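Local coordinates for protein HTH-type transcriptional regulator TreR (Bacillus subtilis, PDB 2OGG) that represses the trePA trehalose operon and binds trehalose-6-phosphate, this chain being the effector-binding UTRA domain of the repressor, at residues E39-R44 with L53-F58; R110-M115 with R136-K141; A90-V95 with V118-F123. All blocks are in the same frame, centred on the assembly; numbering follows the deposited sequence.

Contact 1 of 3, residues E39-R44 with L53-F58; sequences EVIRSR and LDKDYF. With SO4 (sulfate ion), chain C.
Arg44 with Asp54 and Arg42 with Asp56 form two salt bridges on one face of an antiparallel hairpin, whose register is set by the paired main-chain bonds of Val40 with Asp56 and Arg42 with Asp54; both arginines also hold a sulfate. Arg44 NE meets Asp54 OD2 at 2.6 Å, nearly in line with its C-O bond, with the two planar groups 84° apart; NH2 adds a weak bond to the same oxygen. Arg42 NH2 reaches Asp56 OD2 at 3.2 Å from the anti side, 31° out of the carboxylate plane. Sulfate O4 is gripped twice, by Arg42 NH1 at 2.8 Å and NH2 at 2.9 Å, while Arg44 NH2 takes O3. A bend at chi3 (-71°) places Arg42 NE 2.6 Å from a water oxygen. On the other face Tyr57 OH donates a very short bond, 2.5 Å, to Glu39 OE2, and Ile41 CG1 lies against Lys55 CG at 3.7 Å.

In the second shell, Ser135 OG binds Asp54 OD1, and Thr133 and Gln131 share Asp56 OD1. Ser74 OG and the backbone N of Ile75 and Tyr76 complete the anion site, consistent with a place for the phosphate of trehalose-6-phosphate, although the sulfate probably came from the crystallisation liquor. Helix 101-106 packs over Ile41 and Leu53, helix 75-83 lies against Val40, Arg42 and Asp56, and strand 11-19 pairs with the far edge of strand 37-46.

Contact 2 of 3, residues R110-M115 with R136-K141; sequences RGYDHM and RHRLDK
Tyr112 and Met115 pack against Arg138 at the open end of the beta hairpin formed by strands 114-124 and 129-138, where the approach to one strand and the exit from the other run past each other. No hydrogen bond links the two segments, and these three residues have the most surface buried by the contact. Arg138 passes over one face of the Tyr112 ring: its CG makes a CH-pi contact 4.2 Å from the ring centroid, 28° off the normal. The guanidinium follows the ring at 24° between planes. A bend at chi3 (77°) turns Arg138 NE to Asp140 OD1 at 3.0 Å, and NH2 reaches OD2 at 3.3 Å, a side-on grip by two nitrogens. The Tyr112 hydroxyl end comes down beside that carboxylate, OH lying 3.5 Å from Asp140 CB.

Arg110 brings a second positive charge close, its NE 3.6 Å from Arg138 NH1. The repulsion is probably eased by Asp140 and by Glu49, which salt-bridges Arg138 NH2; Arg138 NH1 also donates to the carbonyl of Asp108. Leu139 CB approaches CE1 of the Tyr112 ring, and Leu139 packs on His114 of the second subunit, as His114 does on Leu139 there, so the hairpin end takes part in the subunit interface.

Met115, modelled as selenomethionine, is bent at chi2 and chi3 and lays its CE methyl 3.9 Å from Arg138 CG, while its CA lies 3.2 Å from His137 O, a bent CA-H...O contact.

Contact 3 of 3, residues A90-V95 with V118-F123; sequences AQKEIV and VRNYVF
With chi1 at -177°, Val118 holds CG1 anti to its backbone N and against Lys92 CG, 3.8 Å away, while its CG2 meets Ile94 CG1 at 4.0 Å; the two branched side chains run alongside each other. On the opposite face of the sheet, which carries Gln91, Glu93, Arg119 and Tyr121, Tyr121 has CG anti to the carbonyl carbon (chi1 -57°), and its ring presents an edge to Gln91 O, CD2 lying 3.4 Å from that oxygen.

Four main-chain bonds fix this register, two for Gln91 with Tyr121 and two for Glu93 with Arg119. Glu93 N donates to Arg119 O at 2.7 Å, and the return bond from Arg119 N to Glu93 O is nearly straight, 169° at the hydrogen.

Arg119 stays extended from CG to NE, and its guanidinium meets Val95 CG2 edge-on, NH1 lying 3.9 Å from that methyl. A water in the guanidinium plane accepts from Arg119 NH1 at 2.8 Å and sits an equal 2.8 Å from Glu93 O. The charges are more distant: Glu93 OE1 and Arg119 NH1 are 4.5 Å apart, too far for a salt bridge. Each acid and base has a firmer partner, Glu93 OE2 in Arg143 of the second subunit and Arg119 NH1 in Glu97, while Arg119 NE bonds Tyr132 OH. The Tyr121 hydroxyl is hydrogen-bonded to Gln28.

Strand 87-98 is outermost within the chain, but Lys92, Glu93, Ile94 and Val95 pair antiparallel with a strand of the second subunit, giving a continuous intersubunit beta sheet in the UTRA-domain assembly.

In the fold
All three contacts draw on one antiparallel sheet, ordered 11-19, 37-46, 49-59, 129-138, 114-124, 87-98. Contact 1 closes before the others open; contacts 2 and 3 interleave along the chain and share strand 114-124. The centres of contact 1 and contact 2 lie about 17 Å apart, those of contact 1 and contact 3 about 14 Å, and those of contact 2 and contact 3 about 19 Å. Contacts 1 and 2 meet through a probable hydrogen bond, Leu53 O to Arg136 N at 2.7 Å; contacts 2 and 3 also pack together through His137 and Val118, whereas contacts 1 and 3 do not touch. The sheet thus connects the anion site with contacts 2 and 3, which both touch the second subunit.

Contact 1 of 3, residues E39-R44 with L53-F58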
# COMPACT_ATOMS: atom_id res chain seq x y z
N GLU A 39 -19.77 -12.87 17.25
CA GLU A 39 -19.30 -13.85 16.27
C GLU A 39 -20.30 -13.99 15.13
O GLU A 39 -21.49 -14.16 15.38
CB GLU A 39 -19.10 -15.21 16.93
CG GLU A 39 -19.25 -16.38 15.95
CD GLU A 39 -18.85 -17.74 16.56
OE1 GLU A 39 -19.55 -18.21 17.49
OE2 GLU A 39 -17.82 -18.32 16.13
N VAL A 40 -19.84 -13.86 13.90
CA VAL A 40 -20.75 -14.08 12.76
C VAL A 40 -20.10 -15.09 11.80
O VAL A 40 -18.92 -14.95 11.43
CB VAL A 40 -20.99 -12.80 11.97
CG1 VAL A 40 -22.07 -13.02 10.89
CG2 VAL A 40 -21.36 -11.65 12.91
N ILE A 41 -20.81 -16.18 11.54
CA ILE A 41 -20.31 -17.15 10.60
C ILE A 41 -21.26 -17.27 9.42
O ILE A 41 -22.44 -17.61 9.57
CB ILE A 41 -20.04 -18.49 11.28
CG1 ILE A 41 -18.86 -18.37 12.25
CG2 ILE A 41 -19.78 -19.59 10.27
CD1 ILE A 41 -18.69 -19.60 13.10
N ARG A 42 -20.74 -17.01 8.23
CA ARG A 42 -21.56 -16.97 7.01
C ARG A 42 -20.96 -17.82 5.92
O ARG A 42 -19.74 -17.86 5.78
CB ARG A 42 -21.64 -15.55 6.48
CG ARG A 42 -22.39 -14.64 7.38
CD ARG A 42 -22.31 -13.19 6.95
NE ARG A 42 -20.99 -12.60 7.15
CZ ARG A 42 -20.61 -11.46 6.56
NH1 ARG A 42 -21.41 -10.90 5.63
NH2 ARG A 42 -19.38 -11.00 6.72
N SER A 43 -21.80 -18.24 4.99
CA SER A 43 -21.30 -18.88 3.79
C SER A 43 -21.81 -18.08 2.61
O SER A 43 -22.83 -17.41 2.74
CB SER A 43 -21.79 -20.33 3.70
OG SER A 43 -23.11 -20.42 3.21
N ARG A 44 -21.06 -18.11 1.51
CA ARG A 44 -21.46 -17.40 0.29
C ARG A 44 -21.78 -18.42 -0.79
O ARG A 44 -20.93 -19.23 -1.14
CB ARG A 44 -20.32 -16.53 -0.22
CG ARG A 44 -19.59 -15.73 0.81
CD ARG A 44 -20.38 -14.50 1.17
NE ARG A 44 -19.69 -13.72 2.19
CZ ARG A 44 -19.95 -12.44 2.46
NH1 ARG A 44 -20.90 -11.80 1.80
NH2 ARG A 44 -19.25 -11.81 3.40
N LEU A 53 -16.44 -19.60 3.28
CA LEU A 53 -16.97 -19.52 4.63
C LEU A 53 -16.32 -18.34 5.33
O LEU A 53 -15.10 -18.22 5.31
CB LEU A 53 -16.73 -20.81 5.40
CG LEU A 53 -17.41 -20.72 6.76
CD1 LEU A 53 -18.90 -20.99 6.60
CD2 LEU A 53 -16.74 -21.60 7.83
N ASP A 54 -17.14 -17.36 5.70
CA ASP A 54 -16.63 -16.11 6.28
C ASP A 54 -16.89 -16.07 7.78
O ASP A 54 -18.04 -16.17 8.22
CB ASP A 54 -17.29 -14.92 5.61
CG ASP A 54 -16.64 -14.56 4.28
OD1 ASP A 54 -15.39 -14.60 4.21
OD2 ASP A 54 -17.36 -14.13 3.33
N LYS A 55 -15.84 -16.03 8.58
CA LYS A 55 -16.00 -15.90 10.03
C LYS A 55 -15.52 -14.53 10.53
O LYS A 55 -14.41 -14.12 10.22
CB LYS A 55 -15.25 -17.04 10.73
CG LYS A 55 -15.76 -18.41 10.27
CD LYS A 55 -14.80 -19.56 10.57
CE LYS A 55 -14.78 -19.87 12.06
NZ LYS A 55 -14.17 -21.18 12.36
N ASP A 56 -16.43 -13.72 11.05
CA ASP A 56 -16.01 -12.45 11.63
C ASP A 56 -16.15 -12.50 13.15
O ASP A 56 -17.22 -12.86 13.63
CB ASP A 56 -16.83 -11.28 11.07
CG ASP A 56 -16.31 -10.79 9.71
OD1 ASP A 56 -15.38 -9.96 9.74
OD2 ASP A 56 -16.87 -11.17 8.63
N TYR A 57 -15.26 -11.77 13.82
CA TYR A 57 -15.25 -11.63 15.28
C TYR A 57 -14.77 -10.22 15.63
O TYR A 57 -13.66 -9.84 15.28
CB TYR A 57 -14.25 -12.63 15.87
CG TYR A 57 -14.62 -14.06 15.63
CD1 TYR A 57 -15.45 -14.75 16.52
CD2 TYR A 57 -14.10 -14.76 14.56
CE1 TYR A 57 -15.78 -16.06 16.30
CE2 TYR A 57 -14.54 -16.00 14.26
CZ TYR A 57 -15.32 -16.69 15.17
OH TYR A 57 -15.69 -17.99 14.91
N PHE A 58 -15.57 -9.45 16.37
CA PHE A 58 -15.16 -8.13 16.81
C PHE A 58 -15.81 -7.73 18.12
O PHE A 58 -16.74 -8.41 18.58
CB PHE A 58 -15.42 -7.10 15.71
CG PHE A 58 -16.81 -7.15 15.18
CD1 PHE A 58 -17.15 -8.04 14.21
CD2 PHE A 58 -17.81 -6.41 15.78
CE1 PHE A 58 -18.44 -8.12 13.75
CE2 PHE A 58 -19.11 -6.47 15.31
CZ PHE A 58 -19.42 -7.30 14.28
S SO4 C . -18.74 -8.16 4.36
O1 SO4 C . -17.56 -8.25 5.21
O2 SO4 C . -18.95 -6.80 3.90
O3 SO4 C . -18.61 -8.95 3.15
O4 SO4 C . -19.85 -8.60 5.18
O HOH W 1 -18.96 -13.36 8.58

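Contact 2 of 3, residues R110-M115 with R136-K141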
# COMPACT_ATOMS: atom_id res chain seq x y z
N ARG A 110 -17.17 -30.74 -2.99
CA ARG A 110 -16.89 -31.71 -4.07
C ARG A 110 -15.80 -32.70 -3.66
O ARG A 110 -15.83 -33.29 -2.58
CB ARG A 110 -16.42 -30.98 -5.33
CG ARG A 110 -17.41 -30.01 -5.97
CD ARG A 110 -16.75 -29.39 -7.21
NE ARG A 110 -17.61 -28.46 -7.94
CZ ARG A 110 -18.12 -28.70 -9.14
NH1 ARG A 110 -17.89 -29.86 -9.75
NH2 ARG A 110 -18.86 -27.77 -9.74
N GLY A 111 -14.83 -32.87 -4.56
CA GLY A 111 -13.62 -33.63 -4.27
C GLY A 111 -12.47 -32.69 -3.94
O GLY A 111 -11.44 -32.71 -4.61
N TYR A 112 -12.72 -31.74 -3.05
CA TYR A 112 -11.68 -30.83 -2.60
C TYR A 112 -11.16 -31.16 -1.19
O TYR A 112 -11.91 -31.65 -0.36
CB TYR A 112 -12.17 -29.39 -2.69
CG TYR A 112 -11.96 -28.78 -4.06
CD1 TYR A 112 -10.68 -28.49 -4.52
CD2 TYR A 112 -13.04 -28.53 -4.92
CE1 TYR A 112 -10.47 -27.91 -5.77
CE2 TYR A 112 -12.85 -27.95 -6.17
CZ TYR A 112 -11.55 -27.65 -6.59
OH TYR A 112 -11.33 -27.08 -7.82
N ASP A 113 -9.85 -31.07 -1.01
CA ASP A 113 -9.22 -31.44 0.26
C ASP A 113 -8.66 -30.23 1.02
O ASP A 113 -8.34 -30.36 2.21
CB ASP A 113 -8.09 -32.44 0.03
CG ASP A 113 -8.60 -33.84 -0.31
OD1 ASP A 113 -9.54 -34.31 0.37
OD2 ASP A 113 -7.98 -34.50 -1.18
N HIS A 114 -8.36 -29.15 0.30
CA HIS A 114 -7.79 -27.93 0.91
C HIS A 114 -8.58 -26.66 0.64
O HIS A 114 -9.46 -26.65 -0.24
CB HIS A 114 -6.33 -27.71 0.50
CG HIS A 114 -5.41 -28.81 0.93
ND1 HIS A 114 -5.31 -30.00 0.24
CD2 HIS A 114 -4.55 -28.90 1.97
CE1 HIS A 114 -4.45 -30.79 0.87
NE2 HIS A 114 -3.96 -30.14 1.91
N MSE A 115 -8.20 -25.60 1.34
CA MSE A 115 -8.86 -24.30 1.27
C MSE A 115 -7.79 -23.23 1.19
O MSE A 115 -6.67 -23.42 1.68
CB MSE A 115 -9.62 -24.04 2.56
CG MSE A 115 -10.59 -25.12 2.96
SE MSE A 115 -12.42 -24.87 2.35
CE MSE A 115 -12.21 -25.55 0.55
N ARG A 136 -12.54 -18.44 4.35
CA ARG A 136 -12.07 -19.72 3.82
C ARG A 136 -12.66 -20.01 2.44
O ARG A 136 -13.89 -20.13 2.30
CB ARG A 136 -12.44 -20.83 4.81
CG ARG A 136 -12.08 -20.48 6.24
CD ARG A 136 -12.40 -21.59 7.23
NE ARG A 136 -11.65 -22.81 6.97
CZ ARG A 136 -10.46 -23.10 7.51
NH1 ARG A 136 -9.87 -22.22 8.31
NH2 ARG A 136 -9.87 -24.27 7.24
N HIS A 137 -11.79 -20.09 1.43
CA HIS A 137 -12.22 -20.35 0.06
C HIS A 137 -11.88 -21.73 -0.42
O HIS A 137 -10.74 -22.16 -0.29
CB HIS A 137 -11.53 -19.39 -0.89
CG HIS A 137 -11.77 -17.95 -0.57
ND1 HIS A 137 -11.17 -17.31 0.49
CD2 HIS A 137 -12.51 -17.00 -1.21
CE1 HIS A 137 -11.55 -16.04 0.51
NE2 HIS A 137 -12.33 -15.82 -0.52
N ARG A 138 -12.80 -22.34 -1.15
CA ARG A 138 -12.49 -23.45 -2.01
C ARG A 138 -11.47 -23.02 -3.07
O ARG A 138 -11.55 -21.91 -3.62
CB ARG A 138 -13.77 -23.91 -2.68
CG ARG A 138 -13.78 -25.39 -3.05
CD ARG A 138 -15.17 -25.76 -3.49
NE ARG A 138 -15.47 -25.30 -4.84
CZ ARG A 138 -16.56 -25.66 -5.53
NH1 ARG A 138 -17.47 -26.46 -4.98
NH2 ARG A 138 -16.77 -25.16 -6.74
N LEU A 139 -10.54 -23.90 -3.41
CA LEU A 139 -9.37 -23.50 -4.19
C LEU A 139 -9.70 -22.79 -5.49
O LEU A 139 -9.04 -21.83 -5.86
CB LEU A 139 -8.46 -24.69 -4.46
CG LEU A 139 -7.61 -25.06 -3.25
CD1 LEU A 139 -8.51 -25.57 -2.18
CD2 LEU A 139 -6.58 -26.11 -3.63
N ASP A 140 -10.64 -23.33 -6.25
CA ASP A 140 -11.00 -22.73 -7.54
C ASP A 140 -11.69 -21.37 -7.42
O ASP A 140 -12.02 -20.76 -8.42
CB ASP A 140 -11.88 -23.69 -8.35
CG ASP A 140 -13.24 -23.93 -7.71
OD1 ASP A 140 -13.31 -24.11 -6.47
OD2 ASP A 140 -14.26 -23.91 -8.44
N LYS A 141 -12.05 -20.95 -6.21
CA LYS A 141 -12.85 -19.74 -6.02
C LYS A 141 -12.07 -18.67 -5.26
O LYS A 141 -12.60 -17.99 -4.39
CB LYS A 141 -14.15 -20.06 -5.26
CG LYS A 141 -15.14 -20.91 -6.05
CD LYS A 141 -15.55 -20.21 -7.33
CE LYS A 141 -16.34 -21.15 -8.22
NZ LYS A 141 -17.10 -20.37 -9.23

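Contact 3 of 3, residues A90-V95 with V118-F123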
# COMPACT_ATOMS: atom_id res chain seq x y z
N ALA A 90 -4.82 -2.68 8.65
CA ALA A 90 -5.13 -4.10 8.75
C ALA A 90 -3.92 -4.91 8.32
O ALA A 90 -3.17 -4.53 7.42
CB ALA A 90 -6.31 -4.44 7.87
N GLN A 91 -3.83 -6.11 8.86
CA GLN A 91 -2.79 -7.00 8.46
C GLN A 91 -3.42 -8.31 7.98
O GLN A 91 -4.24 -8.91 8.68
CB GLN A 91 -1.87 -7.23 9.62
CG GLN A 91 -0.89 -8.34 9.34
CD GLN A 91 0.11 -8.49 10.44
OE1 GLN A 91 0.37 -7.52 11.18
NE2 GLN A 91 0.65 -9.70 10.61
N LYS A 92 -2.99 -8.75 6.80
CA LYS A 92 -3.56 -9.91 6.11
C LYS A 92 -2.55 -11.06 6.08
O LYS A 92 -1.37 -10.85 5.81
CB LYS A 92 -3.87 -9.50 4.67
CG LYS A 92 -5.08 -10.12 4.08
CD LYS A 92 -5.59 -9.31 2.88
CE LYS A 92 -6.57 -8.20 3.32
NZ LYS A 92 -6.94 -7.26 2.20
N GLU A 93 -3.00 -12.28 6.32
CA GLU A 93 -2.13 -13.42 6.17
C GLU A 93 -2.92 -14.48 5.41
O GLU A 93 -4.07 -14.78 5.78
CB GLU A 93 -1.70 -13.95 7.54
CG GLU A 93 -0.68 -15.11 7.44
CD GLU A 93 -0.64 -16.03 8.66
OE1 GLU A 93 -1.73 -16.36 9.20
OE2 GLU A 93 0.45 -16.57 8.95
N ILE A 94 -2.39 -14.88 4.26
CA ILE A 94 -3.05 -15.83 3.36
C ILE A 94 -2.24 -17.12 3.29
O ILE A 94 -1.08 -17.11 2.88
CB ILE A 94 -3.14 -15.27 1.92
CG1 ILE A 94 -3.88 -13.94 1.89
CG2 ILE A 94 -3.88 -16.21 1.03
CD1 ILE A 94 -3.75 -13.26 0.60
N VAL A 95 -2.83 -18.21 3.73
CA VAL A 95 -2.19 -19.53 3.65
C VAL A 95 -3.18 -20.56 3.11
O VAL A 95 -4.31 -20.23 2.73
CB VAL A 95 -1.74 -20.01 5.04
CG1 VAL A 95 -0.79 -19.02 5.67
CG2 VAL A 95 -2.96 -20.22 5.93
N VAL A 118 -7.83 -16.73 4.09
CA VAL A 118 -7.41 -15.35 4.29
C VAL A 118 -7.78 -14.86 5.69
O VAL A 118 -8.95 -14.90 6.10
CB VAL A 118 -8.05 -14.41 3.25
CG1 VAL A 118 -7.52 -13.00 3.45
CG2 VAL A 118 -7.76 -14.92 1.83
N ARG A 119 -6.75 -14.49 6.44
CA ARG A 119 -6.95 -13.94 7.78
C ARG A 119 -6.56 -12.49 7.81
O ARG A 119 -5.45 -12.13 7.46
CB ARG A 119 -6.11 -14.69 8.80
CG ARG A 119 -6.71 -16.02 9.17
CD ARG A 119 -5.83 -16.70 10.19
NE ARG A 119 -6.35 -18.00 10.58
CZ ARG A 119 -5.98 -19.15 10.04
NH1 ARG A 119 -5.21 -19.19 8.95
NH2 ARG A 119 -6.54 -20.26 10.47
N ASN A 120 -7.38 -11.71 8.49
CA ASN A 120 -7.25 -10.28 8.46
C ASN A 120 -7.48 -9.71 9.86
O ASN A 120 -8.43 -10.09 10.55
CB ASN A 120 -8.28 -9.75 7.48
CG ASN A 120 -8.10 -8.32 7.17
OD1 ASN A 120 -6.98 -7.82 7.15
ND2 ASN A 120 -9.17 -7.69 6.74
N TYR A 121 -6.52 -8.94 10.35
CA TYR A 121 -6.58 -8.35 11.68
C TYR A 121 -6.66 -6.84 11.56
O TYR A 121 -5.74 -6.21 11.03
CB TYR A 121 -5.31 -8.74 12.42
CG TYR A 121 -5.11 -10.23 12.49
CD1 TYR A 121 -5.45 -10.95 13.65
CD2 TYR A 121 -4.57 -10.93 11.42
CE1 TYR A 121 -5.31 -12.32 13.71
CE2 TYR A 121 -4.33 -12.30 11.51
CZ TYR A 121 -4.77 -13.00 12.63
OH TYR A 121 -4.55 -14.36 12.73
N VAL A 122 -7.73 -6.24 12.06
CA VAL A 122 -7.96 -4.81 11.89
C VAL A 122 -7.72 -4.08 13.22
O VAL A 122 -8.03 -4.62 14.27
CB VAL A 122 -9.39 -4.57 11.42
CG1 VAL A 122 -9.59 -3.16 10.90
CG2 VAL A 122 -9.73 -5.58 10.37
N PHE A 123 -6.89 -3.03 13.17
CA PHE A 123 -6.46 -2.31 14.37
C PHE A 123 -7.02 -0.87 14.36
O PHE A 123 -7.33 -0.31 13.29
CB PHE A 123 -4.94 -2.21 14.38
CG PHE A 123 -4.24 -3.52 14.58
CD1 PHE A 123 -3.71 -3.85 15.83
CD2 PHE A 123 -4.00 -4.36 13.49
CE1 PHE A 123 -3.01 -5.06 16.01
CE2 PHE A 123 -3.32 -5.57 13.65
CZ PHE A 123 -2.79 -5.90 14.91
O HOH W 2 -4.19 -17.14 7.28